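PDB 3LG0: ornithine aminotransferase from Plasmodium falciparum, which probably transfers the delta-amino group of L-ornithine to 2-oxoglutarate, giving L-glutamate semialdehyde and L-glutamate, as a homodimeric pyridoxal-phosphate-dependent enzyme of the class-III aminotransferase family. Local coordinates for residues D88-C93 with L298-C303. Numbering follows the deposited sequence.
Sequences DSLGVC and LAAAIC
The methyl group of A300 is the centre of this helix-helix contact: it points at the backbone of helix 88-101 and settles among S89, L90 and C93. Its CB lies 3.7 Å from L90 CA, closer than it comes to the leucine side chain, whose CB points away from the partner helix and whose CD1 reaches the methyl only loosely. S89 OG sits 3.3 Å from A300 CB, and C93 CB, a turn later on the same helix, packs against the methyl at 3.7 Å. C93 CB also lies 3.5 Å from the carbonyl oxygen A300 O. Nearly one turn after A300, C303 meets C93: C93 SG lies beside the CB-SG bond of C303, 3.9 Å from C303 SG, a van der Waals contact rather than a disulfide. Both sulfurs are anti to their backbone N (chi1 -176° in C93 and 175° in C303).

S89 OG, also anti to its backbone N, passes near A301 N at a poor angle for bonding; its hydrogen bond joins it instead to P297 O, at the start of the partner helix. With small side chains between them, the axes approach to 7.8 Å, running in roughly the same direction at 35°. The contact belongs to the large, PLP-binding domain of a fold-type I aminotransferase; the C303 side chain is about 11 Å from that of K262, by similarity the cofactor-binding lysine, here without cofactor. Helix 65-77 flanks the pair, Q74 touching S89, L298 and A301, while M108 of edge strand 105-109 packs on L90 and C93. Y13 and E17 of the second subunit pack on D88 and L90, placing the start of helix 88-101 at the dimer interface.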
loop_
_atom_site.group_PDB
_atom_site.type_symbol
_atom_site.label_atom_id
_atom_site.label_comp_id
_atom_site.label_asym_id
_atom_site.label_seq_id
_atom_site.Cartn_x
_atom_site.Cartn_y
_atom_site.Cartn_z
ATOM N N ASP A 88 -6.532 3.244 -19.505
ATOM C CA ASP A 88 -7.875 2.889 -19.949
ATOM C C ASP A 88 -8.621 2.107 -18.873
ATOM O O ASP A 88 -9.837 2.251 -18.704
ATOM C CB ASP A 88 -7.821 2.082 -21.261
ATOM C CG ASP A 88 -7.068 0.759 -21.109
ATOM O OD1 ASP A 88 -6.060 0.717 -20.365
ATOM O OD2 ASP A 88 -7.477 -0.238 -21.740
ATOM N N SER A 89 -7.885 1.286 -18.133
ATOM C CA SER A 89 -8.487 0.364 -17.172
ATOM C C SER A 89 -9.111 1.048 -15.955
ATOM O O SER A 89 -10.146 0.608 -15.455
ATOM C CB SER A 89 -7.448 -0.676 -16.732
ATOM O OG SER A 89 -8.044 -1.661 -15.917
ATOM N N LEU A 90 -8.497 2.123 -15.463
ATOM C CA LEU A 90 -9.005 2.763 -14.237
ATOM C C LEU A 90 -10.471 3.181 -14.304
ATOM O O LEU A 90 -11.263 2.841 -13.414
ATOM C CB LEU A 90 -8.144 3.963 -13.826
ATOM C CG LEU A 90 -8.648 4.679 -12.569
ATOM C CD1 LEU A 90 -8.814 3.645 -11.448
ATOM C CD2 LEU A 90 -7.725 5.841 -12.151
ATOM N N GLY A 91 -10.832 3.916 -15.352
ATOM C CA GLY A 91 -12.196 4.380 -15.555
ATOM C C GLY A 91 -13.241 3.295 -15.747
ATOM O O GLY A 91 -14.392 3.455 -15.333
ATOM N N VAL A 92 -12.857 2.188 -16.374
ATOM C CA VAL A 92 -13.757 1.036 -16.453
ATOM C C VAL A 92 -14.077 0.569 -15.031
ATOM O O VAL A 92 -15.239 0.454 -14.661
ATOM C CB VAL A 92 -13.138 -0.108 -17.261
ATOM C CG1 VAL A 92 -14.088 -1.293 -17.337
ATOM C CG2 VAL A 92 -12.765 0.380 -18.660
ATOM N N CYS A 93 -13.042 0.343 -14.222
ATOM C CA CYS A 93 -13.244 0.019 -12.805
ATOM C C CYS A 93 -14.141 1.035 -12.065
ATOM O O CYS A 93 -15.084 0.653 -11.380
ATOM C CB CYS A 93 -11.887 -0.136 -12.089
ATOM S SG CYS A 93 -12.011 -0.660 -10.351
ATOM N N LEU A 298 -3.510 -2.411 -13.530
ATOM C CA LEU A 298 -3.570 -3.806 -13.126
ATOM C C LEU A 298 -4.563 -4.024 -11.980
ATOM O O LEU A 298 -5.410 -4.925 -12.038
ATOM C CB LEU A 298 -2.182 -4.319 -12.772
ATOM C CG LEU A 298 -2.050 -5.800 -12.418
ATOM C CD1 LEU A 298 -2.666 -6.704 -13.492
ATOM C CD2 LEU A 298 -0.578 -6.120 -12.222
ATOM N N ALA A 299 -4.480 -3.185 -10.955
ATOM C CA ALA A 299 -5.448 -3.237 -9.865
ATOM C C ALA A 299 -6.880 -3.028 -10.373
ATOM O O ALA A 299 -7.822 -3.680 -9.918
ATOM C CB ALA A 299 -5.107 -2.201 -8.798
ATOM N N ALA A 300 -7.047 -2.098 -11.299
ATOM C CA ALA A 300 -8.373 -1.760 -11.801
ATOM C C ALA A 300 -9.032 -2.975 -12.458
ATOM O O ALA A 300 -10.201 -3.257 -12.213
ATOM C CB ALA A 300 -8.277 -0.584 -12.784
ATOM N N ALA A 301 -8.273 -3.705 -13.272
ATOM C CA ALA A 301 -8.795 -4.902 -13.941
ATOM C C ALA A 301 -9.081 -6.027 -12.964
ATOM O O ALA A 301 -10.104 -6.708 -13.087
ATOM C CB ALA A 301 -7.835 -5.385 -15.034
ATOM N N ILE A 302 -8.175 -6.230 -12.005
ATOM C CA ILE A 302 -8.330 -7.274 -10.989
ATOM C C ILE A 302 -9.572 -7.014 -10.152
ATOM O O ILE A 302 -10.350 -7.924 -9.872
ATOM C CB ILE A 302 -7.105 -7.360 -10.054
ATOM C CG1 ILE A 302 -5.919 -7.949 -10.803
ATOM C CG2 ILE A 302 -7.426 -8.188 -8.807
ATOM C CD1 ILE A 302 -4.595 -7.658 -10.163
ATOM N N CYS A 303 -9.754 -5.755 -9.761
ATOM C CA CYS A 303 -10.886 -5.377 -8.926
ATOM C C CYS A 303 -12.250 -5.690 -9.573
ATOM O O CYS A 303 -13.111 -6.290 -8.941
ATOM C CB CYS A 303 -10.815 -3.895 -8.518
ATOM S SG CYS A 303 -12.288 -3.409 -7.620
#